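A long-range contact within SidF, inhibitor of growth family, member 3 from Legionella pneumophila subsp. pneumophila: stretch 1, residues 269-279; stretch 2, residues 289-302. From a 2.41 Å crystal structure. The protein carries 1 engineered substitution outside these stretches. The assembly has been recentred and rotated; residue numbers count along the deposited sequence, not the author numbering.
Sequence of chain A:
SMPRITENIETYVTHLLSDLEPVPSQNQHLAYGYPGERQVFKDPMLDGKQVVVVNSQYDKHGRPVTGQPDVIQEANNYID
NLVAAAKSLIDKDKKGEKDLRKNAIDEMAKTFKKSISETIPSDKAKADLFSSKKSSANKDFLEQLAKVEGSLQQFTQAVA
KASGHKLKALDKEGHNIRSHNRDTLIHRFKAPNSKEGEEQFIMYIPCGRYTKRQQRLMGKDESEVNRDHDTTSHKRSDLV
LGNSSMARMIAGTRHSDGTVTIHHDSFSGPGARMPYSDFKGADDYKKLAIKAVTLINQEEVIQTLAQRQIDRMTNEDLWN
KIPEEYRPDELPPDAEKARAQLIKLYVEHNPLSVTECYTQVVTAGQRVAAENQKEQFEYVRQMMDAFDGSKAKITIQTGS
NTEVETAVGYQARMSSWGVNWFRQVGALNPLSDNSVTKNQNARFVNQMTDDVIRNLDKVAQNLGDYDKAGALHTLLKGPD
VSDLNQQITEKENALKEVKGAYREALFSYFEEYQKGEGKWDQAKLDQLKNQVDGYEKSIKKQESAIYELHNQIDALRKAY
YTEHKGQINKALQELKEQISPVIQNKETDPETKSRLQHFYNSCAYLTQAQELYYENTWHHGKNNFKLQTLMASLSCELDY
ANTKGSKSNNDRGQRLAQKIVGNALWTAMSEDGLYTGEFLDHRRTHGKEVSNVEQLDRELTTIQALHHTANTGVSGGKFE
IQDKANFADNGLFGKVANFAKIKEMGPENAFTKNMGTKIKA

Stretch 1, residues 269-279: GPGARMPYSDF
Stretch 2, residues 289-302: AIKAVTLINQEEVI

Two hydrogen bonds, both involving Arg 273, anchor the loop of residues 269-279 to the helix of residues 289-302. In the first, Asn 297 ND2 donates to the backbone carbonyl Arg 273 O at 2.4 Å with an N-H...O angle of 155°, a very short separation for such a pair. Asn 297 points its CA-to-CB bond toward the loop with chi1 m (-68°) and chi2 -11°; its OD1 is satisfied elsewhere in the structure. The second runs from Arg 273 NH1 to Gln 298 OE1, at 2.8 Å and 145°. The amide oxygen lies at the edge of the guanidinium, near its plane, where the N-H groups point. Arg 273 reaches it with chi1 m (-87°), chi2 149°, chi3 -129° and chi4 -125°. The CA-to-CB bond of Gln 298 points sideways, but chi1 t, chi2 p and chi3 36° bring its amide nearer the loop. Thus one arginine is held through both its main chain and its side chain by consecutive helical residues.

The helix is regular, with phi/psi near -62/-40 and i+4 hydrogen bonds such as Asn 297 N to Val 293 O (2.7 Å) and Val 301 N to Asn 297 O (3.0 Å). It begins before residue 289 and continues past 302. The loop runs antiparallel to it: Pro 270 CA lies 8.2 Å from Val 301 CA, and Met 274 CA only 4.9 Å from Thr 294 CA, while Phe 279 reaches Ile 290. Along the loop, a cis peptide precedes Pro 270 (-73/163), Gly 271 is extended (-79/-161), Ala 272 adopts -55/136, Arg 273 turns at -84/-1, and Met 274 (-124/144) and Pro 275 (-76/88) lead through Tyr 276 (-38/-52) into a 3-10 segment at 277-279.

The close approach at Met 274 brings main chain and side chains together. Arg 273 O is 3.8 Å from Thr 294 CA, and Met 274 CB is 3.3 Å from Thr 294 CG2, with Met 274 chi1 p, chi2 t and chi3 p and Thr 294 chi1 at 122°.

Apolar contacts extend the interface toward both ends. Beyond the arginine, the C-gamma-endo ring of Pro 270 places CG 4.1 Å from Val 301 CG2; Val 301 has chi1 t. Val 301 CG1 also packs 3.9 Å from the polar Arg 273 NH1, a van der Waals contact only. Toward the start of the helix, Pro 275, also C-gamma endo, sets CD 3.7 Å from CG1 of Val 293 (chi1 t).

Ile 290, with chi1 m and chi2 t, gathers the remaining hydrophobic groups. Ile 290 CG2 lies 4.4 Å from Met 274 SD and 3.7 Å from Phe 279 CE2. Phe 279 (chi1 -125°, chi2 -62°) starts sideways, yet its ring comes nearer the helix, and Ile 290 CD1 sits over one face, 4.2 Å from the ring centroid and 11° off the normal, a CH-pi contact. Together the stretches bury 527 Å², summed over both sides.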

# COMPACT_ATOMS: atom_id res chain seq x y z
N GLY A 269 0.34 1.77 0.63
CA GLY A 269 0.69 2.63 1.74
C GLY A 269 -0.06 2.17 2.98
O GLY A 269 -0.65 1.11 2.99
N PRO A 270 -0.00 2.96 4.03
CA PRO A 270 0.68 4.25 4.01
C PRO A 270 2.18 4.07 3.99
O PRO A 270 2.70 3.01 4.31
CB PRO A 270 0.25 4.88 5.32
CG PRO A 270 0.08 3.72 6.23
CD PRO A 270 -0.34 2.55 5.40
N GLY A 271 2.88 5.12 3.62
CA GLY A 271 4.32 5.09 3.55
C GLY A 271 4.67 5.23 5.01
O GLY A 271 3.84 4.94 5.85
N ALA A 272 5.89 5.63 5.34
CA ALA A 272 6.23 5.66 6.74
C ALA A 272 5.21 6.54 7.45
O ALA A 272 4.82 7.60 6.96
CB ALA A 272 7.63 6.21 6.93
N ARG A 273 4.76 6.06 8.60
CA ARG A 273 3.71 6.69 9.37
C ARG A 273 4.37 7.75 10.19
O ARG A 273 3.74 8.44 10.97
CB ARG A 273 3.10 5.68 10.33
CG ARG A 273 1.97 4.87 9.74
CD ARG A 273 1.94 3.50 10.37
NE ARG A 273 1.90 2.48 9.35
CZ ARG A 273 0.97 1.54 9.28
NH1 ARG A 273 0.01 1.50 10.18
NH2 ARG A 273 1.01 0.65 8.31
N MET A 274 5.68 7.83 10.04
CA MET A 274 6.43 8.67 10.87
C MET A 274 7.18 9.58 10.01
O MET A 274 7.62 9.20 8.94
CB MET A 274 7.36 7.84 11.67
CG MET A 274 8.17 6.93 10.83
SD MET A 274 9.64 6.71 11.84
CE MET A 274 9.00 5.31 12.75
N PRO A 275 7.34 10.82 10.46
CA PRO A 275 8.11 11.75 9.67
C PRO A 275 9.61 11.45 9.81
O PRO A 275 10.32 11.96 10.69
CB PRO A 275 7.72 13.12 10.25
CG PRO A 275 6.97 12.84 11.54
CD PRO A 275 6.96 11.37 11.78
N TYR A 276 10.05 10.56 8.95
CA TYR A 276 11.45 10.19 8.73
C TYR A 276 12.52 11.30 8.82
O TYR A 276 13.49 11.18 9.56
CB TYR A 276 11.57 9.49 7.36
CG TYR A 276 10.81 10.13 6.16
CD1 TYR A 276 10.10 11.36 6.27
CD2 TYR A 276 10.82 9.50 4.92
CE1 TYR A 276 9.43 11.90 5.17
CE2 TYR A 276 10.16 10.03 3.82
CZ TYR A 276 9.47 11.22 3.95
OH TYR A 276 8.84 11.70 2.83
N SER A 277 12.30 12.37 8.06
CA SER A 277 13.29 13.42 7.84
C SER A 277 13.71 14.13 9.12
O SER A 277 14.87 14.48 9.31
CB SER A 277 12.76 14.44 6.84
OG SER A 277 11.43 14.81 7.17
N ASP A 278 12.75 14.34 10.00
CA ASP A 278 12.97 15.10 11.21
C ASP A 278 13.97 14.37 12.10
O ASP A 278 14.53 14.95 13.03
CB ASP A 278 11.65 15.33 11.94
CG ASP A 278 10.66 16.14 11.12
OD1 ASP A 278 10.62 17.37 11.30
OD2 ASP A 278 9.93 15.55 10.30
N PHE A 279 14.19 13.10 11.79
CA PHE A 279 14.97 12.18 12.62
C PHE A 279 16.44 12.51 12.89
O PHE A 279 16.95 12.21 13.97
CB PHE A 279 14.88 10.78 12.04
CG PHE A 279 14.41 9.76 13.03
CD1 PHE A 279 15.13 9.50 14.17
CD2 PHE A 279 13.23 9.07 12.81
CE1 PHE A 279 14.70 8.56 15.08
CE2 PHE A 279 12.79 8.13 13.72
CZ PHE A 279 13.52 7.88 14.86
N ALA A 289 8.88 12.61 20.60
CA ALA A 289 7.95 13.34 19.78
C ALA A 289 7.56 12.54 18.51
O ALA A 289 6.36 12.40 18.14
CB ALA A 289 8.56 14.68 19.43
N ILE A 290 8.60 11.99 17.88
CA ILE A 290 8.48 11.20 16.66
C ILE A 290 7.69 9.93 16.91
O ILE A 290 6.81 9.58 16.10
CB ILE A 290 9.86 10.90 16.03
CG1 ILE A 290 10.44 12.19 15.46
CG2 ILE A 290 9.71 9.87 14.91
CD1 ILE A 290 11.95 12.20 15.26
N LYS A 291 7.99 9.25 18.02
CA LYS A 291 7.16 8.12 18.47
C LYS A 291 5.69 8.48 18.63
O LYS A 291 4.82 7.65 18.38
CB LYS A 291 7.68 7.56 19.79
CG LYS A 291 8.26 6.16 19.68
CD LYS A 291 8.90 5.68 20.99
CE LYS A 291 10.41 5.90 20.99
NZ LYS A 291 11.09 5.11 22.04
N ALA A 292 5.40 9.71 19.06
CA ALA A 292 4.03 10.12 19.32
C ALA A 292 3.26 10.35 18.04
O ALA A 292 2.06 10.02 17.96
CB ALA A 292 3.98 11.38 20.17
N VAL A 293 3.94 10.97 17.07
CA VAL A 293 3.32 11.26 15.80
C VAL A 293 2.97 9.94 15.14
O VAL A 293 1.96 9.83 14.47
CB VAL A 293 4.26 12.01 14.89
CG1 VAL A 293 3.78 12.00 13.46
CG2 VAL A 293 4.41 13.43 15.41
N THR A 294 3.79 8.93 15.35
CA THR A 294 3.49 7.74 14.65
C THR A 294 2.25 7.11 15.24
O THR A 294 1.45 6.53 14.48
CB THR A 294 4.71 6.79 14.34
OG1 THR A 294 4.53 5.49 14.89
CG2 THR A 294 6.10 7.38 14.65
N LEU A 295 2.06 7.28 16.56
CA LEU A 295 0.83 6.87 17.23
C LEU A 295 -0.37 7.72 16.72
O LEU A 295 -1.42 7.20 16.33
CB LEU A 295 0.97 7.10 18.70
CG LEU A 295 0.41 6.19 19.79
CD1 LEU A 295 -0.33 7.08 20.76
CD2 LEU A 295 -0.50 5.10 19.30
N ILE A 296 -0.22 9.02 16.71
CA ILE A 296 -1.18 9.90 16.11
C ILE A 296 -1.61 9.43 14.68
O ILE A 296 -2.82 9.17 14.41
CB ILE A 296 -0.65 11.33 16.19
CG1 ILE A 296 -0.83 11.84 17.65
CG2 ILE A 296 -1.34 12.23 15.19
CD1 ILE A 296 -0.06 13.10 17.99
N ASN A 297 -0.64 9.27 13.78
CA ASN A 297 -0.89 8.68 12.48
C ASN A 297 -1.44 7.28 12.53
O ASN A 297 -2.30 6.94 11.71
CB ASN A 297 0.36 8.68 11.70
CG ASN A 297 0.80 10.06 11.33
OD1 ASN A 297 0.05 11.05 11.49
ND2 ASN A 297 2.02 10.14 10.80
N GLN A 298 -1.00 6.45 13.49
CA GLN A 298 -1.67 5.17 13.68
C GLN A 298 -3.20 5.33 13.92
O GLN A 298 -3.98 4.55 13.39
CB GLN A 298 -1.08 4.36 14.83
CG GLN A 298 -1.60 2.92 14.79
CD GLN A 298 -1.35 2.23 13.46
OE1 GLN A 298 -0.32 2.46 12.84
NE2 GLN A 298 -2.26 1.34 13.05
N GLU A 299 -3.65 6.33 14.68
CA GLU A 299 -5.08 6.48 14.79
C GLU A 299 -5.77 6.86 13.48
O GLU A 299 -6.83 6.31 13.17
CB GLU A 299 -5.61 7.17 16.08
CG GLU A 299 -5.37 8.67 16.25
CD GLU A 299 -6.20 9.32 17.38
OE1 GLU A 299 -6.51 10.53 17.27
OE2 GLU A 299 -6.56 8.69 18.39
N GLU A 300 -5.11 7.66 12.64
CA GLU A 300 -5.67 7.99 11.34
C GLU A 300 -5.84 6.74 10.51
O GLU A 300 -6.86 6.52 9.87
CB GLU A 300 -4.82 9.01 10.61
CG GLU A 300 -5.41 9.54 9.28
CD GLU A 300 -4.36 10.17 8.32
OE1 GLU A 300 -4.62 10.25 7.09
OE2 GLU A 300 -3.25 10.58 8.77
N VAL A 301 -4.84 5.87 10.55
CA VAL A 301 -4.95 4.58 9.90
C VAL A 301 -6.17 3.79 10.39
O VAL A 301 -6.77 3.07 9.61
CB VAL A 301 -3.64 3.74 10.09
CG1 VAL A 301 -3.80 2.24 9.73
CG2 VAL A 301 -2.53 4.39 9.33
N ILE A 302 -6.52 3.88 11.68
CA ILE A 302 -7.71 3.17 12.19
C ILE A 302 -8.93 3.80 11.59
O ILE A 302 -9.85 3.14 11.16
CB ILE A 302 -7.80 3.18 13.71
CG1 ILE A 302 -6.51 2.60 14.27
CG2 ILE A 302 -9.06 2.43 14.18
CD1 ILE A 302 -6.64 2.00 15.63